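Local structure of protein HTP-2 (Caenorhabditis elegans, 4TZM) at residues Tyr47-Ala52 / Phe125-Ile130; Gly97-Asp102 / Phe209-Phe214; Lys184-Leu189 / Met244-Lys249. The protein is a HORMA domain protein of the meiotic chromosome axis that binds a closure motif peptide of HTP-3, probably as one step in hierarchical axis assembly. One frame throughout, in Å; residues are numbered along the deposited sequence.

Contact 1: Tyr47-Ala52 / Phe125-Ile130; sequences YVVFSA and FSMKFI
The ring of Phe50 and the thioether of Met127 carry most of the 183 Å² buried between helix segment 47-52 and strand segment 125-130. The methyl Met127 CE lies 3.6 Å from Phe50 CE2, approaching the ring obliquely rather than squarely over a face or at the rim. Its position follows from the bend at the end of the methionine: the chain is extended as far as SD and then turns (chi3 -47°), which brings CE back toward the helix, where Val49 CB is 4.1 Å away. Phe50 reaches the strand in a different manner. Its CB does not point straight at the strand, but with CG anti to the carbonyl carbon (chi1 -80°) the ring swings over, and CE1 comes within 3.5 Å of Phe125 O, which sits at the ring edge in its plane. The segment axes run nearly antiparallel, at 168° and 10.4 Å apart at closest approach. Helix 35-56 here lies against the mainly antiparallel sheet, as helices do in HORMA domains. No hydrogen bond crosses between the two segments. Phe125 adds its CB, 4.4 Å from Phe50 CE1, while its own ring leads away to Leu181 and Cys182 of helix 164-185. With an alanine at Phe50, Met127 CE would probably keep only Val49 as a neighbour from the helix segment, and a gap would be likely to open beside Phe125 O. Leu110, on the neighbouring strand 105-113, also packs against the Phe50 ring.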
loop_
_atom_site.group_PDB
_atom_site.type_symbol
_atom_site.label_atom_id
_atom_site.label_comp_id
_atom_site.label_asym_id
_atom_site.label_seq_id
_atom_site.Cartn_x
_atom_site.Cartn_y
_atom_site.Cartn_z
ATOM N N TYR A 47 -2.576 -2.875 4.002
ATOM C CA TYR A 47 -2.463 -4.177 4.657
ATOM C C TYR A 47 -2.391 -5.320 3.648
ATOM O O TYR A 47 -1.591 -6.245 3.798
ATOM C CB TYR A 47 -3.646 -4.383 5.614
ATOM C CG TYR A 47 -3.813 -5.797 6.142
ATOM C CD1 TYR A 47 -3.053 -6.264 7.213
ATOM C CD2 TYR A 47 -4.748 -6.659 5.581
ATOM C CE1 TYR A 47 -3.213 -7.559 7.699
ATOM C CE2 TYR A 47 -4.915 -7.946 6.056
ATOM C CZ TYR A 47 -4.148 -8.393 7.115
ATOM O OH TYR A 47 -4.318 -9.677 7.585
ATOM N N VAL A 48 -3.223 -5.248 2.614
ATOM C CA VAL A 48 -3.315 -6.333 1.647
ATOM C C VAL A 48 -2.122 -6.348 0.701
ATOM O O VAL A 48 -1.509 -7.392 0.490
ATOM C CB VAL A 48 -4.614 -6.248 0.833
ATOM C CG1 VAL A 48 -4.589 -7.244 -0.321
ATOM C CG2 VAL A 48 -5.813 -6.503 1.733
ATOM N N VAL A 49 -1.780 -5.194 0.143
ATOM C CA VAL A 49 -0.706 -5.136 -0.840
ATOM C C VAL A 49 0.648 -5.449 -0.209
ATOM O O VAL A 49 1.406 -6.252 -0.743
ATOM C CB VAL A 49 -0.662 -3.761 -1.546
ATOM C CG1 VAL A 49 0.485 -3.716 -2.541
ATOM C CG2 VAL A 49 -1.975 -3.506 -2.259
ATOM N N PHE A 50 0.944 -4.848 0.939
ATOM C CA PHE A 50 2.230 -5.103 1.587
ATOM C C PHE A 50 2.340 -6.514 2.148
ATOM O O PHE A 50 3.442 -7.050 2.257
ATOM C CB PHE A 50 2.496 -4.068 2.680
ATOM C CG PHE A 50 3.001 -2.771 2.140
ATOM C CD1 PHE A 50 4.220 -2.720 1.485
ATOM C CD2 PHE A 50 2.255 -1.615 2.252
ATOM C CE1 PHE A 50 4.696 -1.531 0.964
ATOM C CE2 PHE A 50 2.726 -0.420 1.736
ATOM C CZ PHE A 50 3.948 -0.380 1.089
ATOM N N SER A 51 1.207 -7.122 2.484
ATOM C CA SER A 51 1.197 -8.536 2.849
ATOM C C SER A 51 1.591 -9.387 1.655
ATOM O O SER A 51 2.411 -10.301 1.771
ATOM C CB SER A 51 -0.176 -8.968 3.356
ATOM O OG SER A 51 -0.426 -8.445 4.643
ATOM N N ALA A 52 0.988 -9.085 0.509
ATOM C CA ALA A 52 1.291 -9.780 -0.731
ATOM C C ALA A 52 2.770 -9.649 -1.079
ATOM O O ALA A 52 3.408 -10.627 -1.454
ATOM C CB ALA A 52 0.424 -9.246 -1.865
ATOM N N PHE A 125 9.488 -1.269 -2.378
ATOM C CA PHE A 125 8.084 -1.218 -2.763
ATOM C C PHE A 125 7.427 -0.017 -2.092
ATOM O O PHE A 125 7.256 -0.000 -0.872
ATOM C CB PHE A 125 7.366 -2.513 -2.384
ATOM C CG PHE A 125 7.656 -3.655 -3.311
ATOM C CD1 PHE A 125 8.792 -4.432 -3.142
ATOM C CD2 PHE A 125 6.796 -3.950 -4.358
ATOM C CE1 PHE A 125 9.064 -5.487 -4.001
ATOM C CE2 PHE A 125 7.060 -5.002 -5.221
ATOM C CZ PHE A 125 8.196 -5.773 -5.041
ATOM N N SER A 126 7.068 0.987 -2.888
ATOM C CA SER A 126 6.589 2.254 -2.343
ATOM C C SER A 126 5.126 2.527 -2.670
ATOM O O SER A 126 4.651 2.222 -3.766
ATOM C CB SER A 126 7.452 3.408 -2.855
ATOM O OG SER A 126 7.395 3.501 -4.266
ATOM N N MET A 127 4.415 3.096 -1.704
ATOM C CA MET A 127 3.040 3.530 -1.912
ATOM C C MET A 127 2.908 5.011 -1.549
ATOM O O MET A 127 2.932 5.377 -0.373
ATOM C CB MET A 127 2.070 2.675 -1.088
ATOM C CG MET A 127 0.604 2.859 -1.469
ATOM S SD MET A 127 -0.517 1.682 -0.673
ATOM C CE MET A 127 0.346 0.138 -0.947
ATOM N N LYS A 128 2.782 5.858 -2.568
ATOM C CA LYS A 128 2.713 7.303 -2.368
ATOM C C LYS A 128 1.278 7.797 -2.464
ATOM O O LYS A 128 0.501 7.315 -3.286
ATOM C CB LYS A 128 3.589 8.031 -3.389
ATOM C CG LYS A 128 5.067 7.683 -3.301
ATOM C CD LYS A 128 5.851 8.287 -4.455
ATOM C CE LYS A 128 7.332 7.953 -4.351
ATOM N NZ LYS A 128 8.129 8.529 -5.472
ATOM N N PHE A 129 0.931 8.771 -1.631
ATOM C CA PHE A 129 -0.460 9.172 -1.490
ATOM C C PHE A 129 -0.740 10.598 -1.968
ATOM O O PHE A 129 0.148 11.451 -2.006
ATOM C CB PHE A 129 -0.895 9.002 -0.027
ATOM C CG PHE A 129 -0.945 7.565 0.422
ATOM C CD1 PHE A 129 0.182 6.942 0.942
ATOM C CD2 PHE A 129 -2.117 6.830 0.305
ATOM C CE1 PHE A 129 0.138 5.614 1.344
ATOM C CE2 PHE A 129 -2.169 5.505 0.705
ATOM C CZ PHE A 129 -1.040 4.897 1.224
ATOM N N ILE A 130 -1.988 10.828 -2.366
ATOM C CA ILE A 130 -2.478 12.157 -2.701
ATOM C C ILE A 130 -3.799 12.356 -1.984
ATOM O O ILE A 130 -4.650 11.468 -1.983
ATOM C CB ILE A 130 -2.683 12.346 -4.219
ATOM C CG1 ILE A 130 -1.384 12.080 -4.979
ATOM C CG2 ILE A 130 -3.201 13.752 -4.525
ATOM C CD1 ILE A 130 -1.541 12.087 -6.484
#

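Contact 2: Gly97-Asp102 / Phe209-Phe214; sequences GDATKD and FRIDGF
Apolar contact comes first: the methyl Ala99 CB meets the tip of Ile211, with CD1 3.6 Å away and CG1 only slightly farther. The same methyl stands at the edge of the Phe209 ring, near its plane, 4.2 Å from CZ. One small side chain near the end of helix 84-102 thus touches two larger side chains of the loop. Phe209 has CG anti to its backbone nitrogen (chi1 174°), which extends the ring toward the helix, and Phe104 makes an edge-to-face contact with it.

A polar group meets an aromatic one at the outer margin. Asp102 OD2 lies 3.6 Å from Phe209 CE1, meeting the ring obliquely, with the carboxylate and ring planes 41° apart.

Hydrogen bonds shape each segment but do not join them. Gly97 O accepts from both Thr100 N (3.0 Å) and Thr100 OG1 (2.8 Å), the first a bond of three-residue spacing where the helix kinks. On the loop side a type II turn from Ile211 to Phe214 closes through Phe214 N to Ile211 O at 3.1 Å; Gly213 suits it, since a CB at its backbone angles would jam against the preceding carbonyl. Arg210 NH1 reaches Phe214 O at 3.2 Å, in the guanidinium plane but well above the carbonyl plane.

The bound peptide meets the backbone of this loop and of the first residue of the strand after it: Phe209 O accepts from a basic side chain, and Phe214 pairs antiparallel with the peptide strand. Phe209 and Ile211 thus turn their side chains to the helix, while Phe209 O and the strand pairing of Phe214 serve the peptide.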
loop_
_atom_site.group_PDB
_atom_site.type_symbol
_atom_site.label_atom_id
_atom_site.label_comp_id
_atom_site.label_asym_id
_atom_site.label_seq_id
_atom_site.Cartn_x
_atom_site.Cartn_y
_atom_site.Cartn_z
ATOM N N GLY A 97 -1.611 3.387 7.983
ATOM C CA GLY A 97 -2.921 3.576 7.391
ATOM C C GLY A 97 -3.794 4.566 8.141
ATOM O O GLY A 97 -4.523 5.343 7.523
ATOM N N ASP A 98 -3.732 4.551 9.469
ATOM C CA ASP A 98 -4.551 5.469 10.260
ATOM C C ASP A 98 -4.148 6.914 10.006
ATOM O O ASP A 98 -4.955 7.830 10.159
ATOM C CB ASP A 98 -4.452 5.152 11.755
ATOM C CG ASP A 98 -5.322 3.974 12.163
ATOM O OD1 ASP A 98 -6.342 3.719 11.489
ATOM O OD2 ASP A 98 -4.989 3.304 13.163
ATOM N N ALA A 99 -2.899 7.112 9.604
ATOM C CA ALA A 99 -2.392 8.445 9.315
ATOM C C ALA A 99 -2.963 9.037 8.020
ATOM O O ALA A 99 -2.793 10.228 7.764
ATOM C CB ALA A 99 -0.873 8.422 9.256
ATOM N N THR A 100 -3.639 8.230 7.203
ATOM C CA THR A 100 -4.271 8.787 6.004
ATOM C C THR A 100 -5.587 9.472 6.364
ATOM O O THR A 100 -6.076 10.312 5.610
ATOM C CB THR A 100 -4.542 7.724 4.900
ATOM O OG1 THR A 100 -5.523 6.780 5.347
ATOM C CG2 THR A 100 -3.267 6.999 4.509
ATOM N N LYS A 101 -6.156 9.121 7.514
ATOM C CA LYS A 101 -7.370 9.785 7.985
ATOM C C LYS A 101 -7.061 11.223 8.367
ATOM O O LYS A 101 -7.788 12.147 8.002
ATOM C CB LYS A 101 -7.979 9.044 9.170
ATOM C CG LYS A 101 -8.446 7.654 8.814
ATOM C CD LYS A 101 -9.192 7.000 9.946
ATOM C CE LYS A 101 -9.868 5.744 9.449
ATOM N NZ LYS A 101 -10.358 4.893 10.565
ATOM N N ASP A 102 -5.972 11.403 9.103
ATOM C CA ASP A 102 -5.505 12.735 9.457
ATOM C C ASP A 102 -4.971 13.459 8.222
ATOM O O ASP A 102 -4.960 14.686 8.169
ATOM C CB ASP A 102 -4.420 12.656 10.533
ATOM C CG ASP A 102 -4.858 11.871 11.760
ATOM O OD1 ASP A 102 -5.650 10.917 11.615
ATOM O OD2 ASP A 102 -4.400 12.205 12.874
ATOM N N PHE A 209 2.857 14.970 16.351
ATOM C CA PHE A 209 2.196 13.791 15.801
ATOM C C PHE A 209 3.228 12.788 15.307
ATOM O O PHE A 209 4.053 13.105 14.453
ATOM C CB PHE A 209 1.248 14.171 14.660
ATOM C CG PHE A 209 0.637 12.983 13.964
ATOM C CD1 PHE A 209 -0.498 12.375 14.476
ATOM C CD2 PHE A 209 1.205 12.468 12.805
ATOM C CE1 PHE A 209 -1.061 11.276 13.842
ATOM C CE2 PHE A 209 0.648 11.369 12.167
ATOM C CZ PHE A 209 -0.487 10.772 12.687
ATOM N N ARG A 210 3.177 11.574 15.842
ATOM C CA ARG A 210 4.085 10.523 15.406
ATOM C C ARG A 210 3.319 9.228 15.202
ATOM O O ARG A 210 2.447 8.876 15.997
ATOM C CB ARG A 210 5.213 10.320 16.418
ATOM C CG ARG A 210 6.256 9.303 15.980
ATOM C CD ARG A 210 7.308 9.085 17.054
ATOM N NE ARG A 210 6.737 8.543 18.283
ATOM C CZ ARG A 210 6.569 7.246 18.521
ATOM N NH1 ARG A 210 6.924 6.350 17.608
ATOM N NH2 ARG A 210 6.043 6.842 19.669
ATOM N N ILE A 211 3.638 8.522 14.126
ATOM C CA ILE A 211 2.967 7.269 13.848
ATOM C C ILE A 211 3.537 6.175 14.751
ATOM O O ILE A 211 4.757 6.023 14.875
ATOM C CB ILE A 211 3.088 6.903 12.360
ATOM C CG1 ILE A 211 2.411 7.997 11.523
ATOM C CG2 ILE A 211 2.456 5.548 12.083
ATOM C CD1 ILE A 211 2.648 7.890 10.041
ATOM N N ASP A 212 2.642 5.445 15.412
ATOM C CA ASP A 212 3.043 4.428 16.373
ATOM C C ASP A 212 3.834 3.319 15.691
ATOM O O ASP A 212 3.377 2.724 14.715
ATOM C CB ASP A 212 1.820 3.843 17.085
ATOM C CG ASP A 212 2.178 3.152 18.397
ATOM O OD1 ASP A 212 3.183 3.548 19.028
ATOM O OD2 ASP A 212 1.455 2.218 18.806
ATOM N N GLY A 213 5.029 3.051 16.207
ATOM C CA GLY A 213 5.868 1.995 15.674
ATOM C C GLY A 213 7.002 2.538 14.829
ATOM O O GLY A 213 7.939 1.817 14.496
ATOM N N PHE A 214 6.914 3.818 14.486
ATOM C CA PHE A 214 7.912 4.453 13.634
ATOM C C PHE A 214 8.652 5.559 14.380
ATOM O O PHE A 214 8.096 6.629 14.640
ATOM C CB PHE A 214 7.258 5.026 12.372
ATOM C CG PHE A 214 6.655 3.986 11.461
ATOM C CD1 PHE A 214 5.376 3.498 11.685
ATOM C CD2 PHE A 214 7.363 3.515 10.364
ATOM C CE1 PHE A 214 4.820 2.549 10.839
ATOM C CE2 PHE A 214 6.814 2.568 9.514
ATOM C CZ PHE A 214 5.542 2.084 9.752
#

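Contact 3: Lys184-Leu189 / Met244-Lys249; sequences KVLEPL and MQCWSK
Ser248 OG is held by two polar groups, the carboxylate atom Glu123 OE1 and the backbone nitrogen of Ser250, while the methyl Leu186 CD2 rests 3.7 Å from it. Ser248 CB touches that methyl too, at 3.9 Å, so the leucine covers a hydroxyl whose polar needs are met elsewhere. No hydrogen bond links the segments 184-189 and 244-249.

Leu186 supplies nearly all of the other side. Its CB does not aim at the strand, yet CG lies anti to the carbonyl carbon (chi1 -68°) and CD1 continues trans to CA (chi2 -177°), which carries both methyls to the strand. They divide the work: CD2 takes Ser248, and CD1 faces Cys246 SG at 4.3 Å, a looser apolar contact. Cys246 and Ser248 lie two residues apart on strand 240-248 and so present the same side to the leucine, whereas Trp247 between them points away. The geometry places the chain leaving helix 164-185 against the strand that comes last in the chain, part of the HORMA sheet, with Leu181 packing on both Leu186 and Cys246.

Backbone bonding of Glu187 with Ser250 continues the join just past the strand, and Glu187 O accepts from Arg57 NH1. A buried area of 105 Å² and the lack of direct polar bonds imply a small van der Waals contact, in which a methyl lies against an already hydrogen-bonded hydroxyl.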
loop_
_atom_site.group_PDB
_atom_site.type_symbol
_atom_site.label_atom_id
_atom_site.label_comp_id
_atom_site.label_asym_id
_atom_site.label_seq_id
_atom_site.Cartn_x
_atom_site.Cartn_y
_atom_site.Cartn_z
ATOM N N LYS A 184 7.268 -13.972 -11.637
ATOM C CA LYS A 184 7.717 -14.200 -13.015
ATOM C C LYS A 184 8.717 -13.166 -13.546
ATOM O O LYS A 184 9.321 -13.382 -14.592
ATOM C CB LYS A 184 6.508 -14.245 -13.957
ATOM C CG LYS A 184 5.425 -15.231 -13.556
ATOM C CD LYS A 184 5.851 -16.666 -13.803
ATOM C CE LYS A 184 4.705 -17.631 -13.545
ATOM N NZ LYS A 184 5.004 -19.001 -14.050
ATOM N N VAL A 185 8.891 -12.050 -12.843
ATOM C CA VAL A 185 9.754 -10.977 -13.344
ATOM C C VAL A 185 11.008 -10.755 -12.501
ATOM O O VAL A 185 12.124 -10.778 -13.020
ATOM C CB VAL A 185 8.994 -9.636 -13.436
ATOM C CG1 VAL A 185 9.932 -8.530 -13.905
ATOM C CG2 VAL A 185 7.805 -9.763 -14.372
ATOM N N LEU A 186 10.821 -10.533 -11.203
ATOM C CA LEU A 186 11.938 -10.263 -10.304
ATOM C C LEU A 186 12.789 -11.504 -10.049
ATOM O O LEU A 186 12.273 -12.621 -9.960
ATOM C CB LEU A 186 11.433 -9.709 -8.970
ATOM C CG LEU A 186 10.815 -8.311 -8.992
ATOM C CD1 LEU A 186 10.423 -7.872 -7.586
ATOM C CD2 LEU A 186 11.776 -7.317 -9.623
ATOM N N GLU A 187 14.099 -11.298 -9.943
ATOM C CA GLU A 187 15.004 -12.332 -9.459
ATOM C C GLU A 187 14.748 -12.547 -7.971
ATOM O O GLU A 187 14.215 -11.659 -7.302
ATOM C CB GLU A 187 16.465 -11.938 -9.690
ATOM C CG GLU A 187 17.142 -12.622 -10.868
ATOM C CD GLU A 187 18.652 -12.466 -10.826
ATOM O OE1 GLU A 187 19.150 -11.769 -9.917
ATOM O OE2 GLU A 187 19.339 -13.043 -11.695
ATOM N N PRO A 188 15.116 -13.729 -7.446
ATOM C CA PRO A 188 15.014 -13.952 -5.998
ATOM C C PRO A 188 15.902 -12.989 -5.218
ATOM O O PRO A 188 16.946 -12.583 -5.731
ATOM C CB PRO A 188 15.500 -15.394 -5.825
ATOM C CG PRO A 188 15.294 -16.041 -7.183
ATOM C CD PRO A 188 15.535 -14.942 -8.175
ATOM N N LEU A 189 15.494 -12.628 -4.004
ATOM C CA LEU A 189 16.315 -11.787 -3.143
ATOM C C LEU A 189 17.580 -12.536 -2.733
ATOM O O LEU A 189 17.578 -13.767 -2.663
ATOM C CB LEU A 189 15.527 -11.344 -1.905
ATOM C CG LEU A 189 14.540 -10.192 -2.100
ATOM C CD1 LEU A 189 13.750 -9.929 -0.824
ATOM C CD2 LEU A 189 15.276 -8.939 -2.543
ATOM N N MET A 244 1.562 2.931 -6.482
ATOM C CA MET A 244 2.437 1.827 -6.091
ATOM C C MET A 244 3.570 1.646 -7.108
ATOM O O MET A 244 3.334 1.573 -8.319
ATOM C CB MET A 244 1.621 0.534 -5.945
ATOM C CG MET A 244 2.365 -0.634 -5.301
ATOM S SD MET A 244 2.742 -0.396 -3.550
ATOM C CE MET A 244 3.640 -1.902 -3.175
ATOM N N GLN A 245 4.799 1.587 -6.610
ATOM C CA GLN A 245 5.978 1.506 -7.464
ATOM C C GLN A 245 6.976 0.495 -6.918
ATOM O O GLN A 245 6.972 0.191 -5.728
ATOM C CB GLN A 245 6.644 2.878 -7.586
ATOM C CG GLN A 245 6.531 3.520 -8.954
ATOM C CD GLN A 245 6.915 4.990 -8.945
ATOM O OE1 GLN A 245 7.041 5.603 -7.885
ATOM N NE2 GLN A 245 7.097 5.563 -10.130
ATOM N N CYS A 246 7.830 -0.028 -7.791
ATOM C CA CYS A 246 8.874 -0.947 -7.364
ATOM C C CYS A 246 10.201 -0.601 -8.018
ATOM O O CYS A 246 10.313 -0.579 -9.242
ATOM C CB CYS A 246 8.496 -2.397 -7.684
ATOM S SG CYS A 246 9.774 -3.625 -7.285
ATOM N N TRP A 247 11.190 -0.297 -7.186
ATOM C CA TRP A 247 12.577 -0.216 -7.622
ATOM C C TRP A 247 13.262 -1.497 -7.175
ATOM O O TRP A 247 13.002 -1.982 -6.074
ATOM C CB TRP A 247 13.280 1.007 -7.032
ATOM C CG TRP A 247 12.862 2.312 -7.633
ATOM C CD1 TRP A 247 13.306 2.853 -8.804
ATOM C CD2 TRP A 247 11.933 3.254 -7.084
ATOM N NE1 TRP A 247 12.705 4.068 -9.023
ATOM C CE2 TRP A 247 11.857 4.338 -7.981
ATOM C CE3 TRP A 247 11.154 3.284 -5.923
ATOM C CZ2 TRP A 247 11.032 5.440 -7.753
ATOM C CZ3 TRP A 247 10.337 4.380 -5.697
ATOM C CH2 TRP A 247 10.283 5.442 -6.607
ATOM N N SER A 248 14.126 -2.059 -8.012
ATOM C CA SER A 248 14.745 -3.329 -7.652
ATOM C C SER A 248 16.060 -3.611 -8.373
ATOM O O SER A 248 16.207 -3.335 -9.562
ATOM C CB SER A 248 13.764 -4.477 -7.913
ATOM O OG SER A 248 14.232 -5.683 -7.335
ATOM N N LYS A 249 17.012 -4.162 -7.629
ATOM C CA LYS A 249 18.244 -4.678 -8.204
ATOM C C LYS A 249 17.957 -5.988 -8.924
ATOM O O LYS A 249 18.686 -6.389 -9.831
ATOM C CB LYS A 249 19.302 -4.900 -7.121
ATOM C CG LYS A 249 20.009 -3.644 -6.639
ATOM C CD LYS A 249 20.826 -3.011 -7.753
ATOM C CE LYS A 249 21.985 -2.203 -7.190
ATOM N NZ LYS A 249 22.737 -1.477 -8.252
#

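Overall arrangement
Contact 1 sits at the middle of the chain, about 2 Å from its centre, and the other two lie on opposite sides of it. Its centre is about 14 Å from that of contact 3, and strands 123-133 and 240-248 adjoin in one sheet: Ser126 O and Gln245 N are 2.9 Å apart, a probable hydrogen bond, and Phe125 CZ packs 3.5 Å from Cys246 SG. Toward contact 2, about 15 Å away centre to centre, the link is thinner, with Phe129 CE2 4.2 Å from Thr100 CG2. Contacts 2 and 3 do not touch; their nearest atoms are about 12 Å apart. Contact 2 borders the HTP-3 closure peptide, through Phe209 and Phe214.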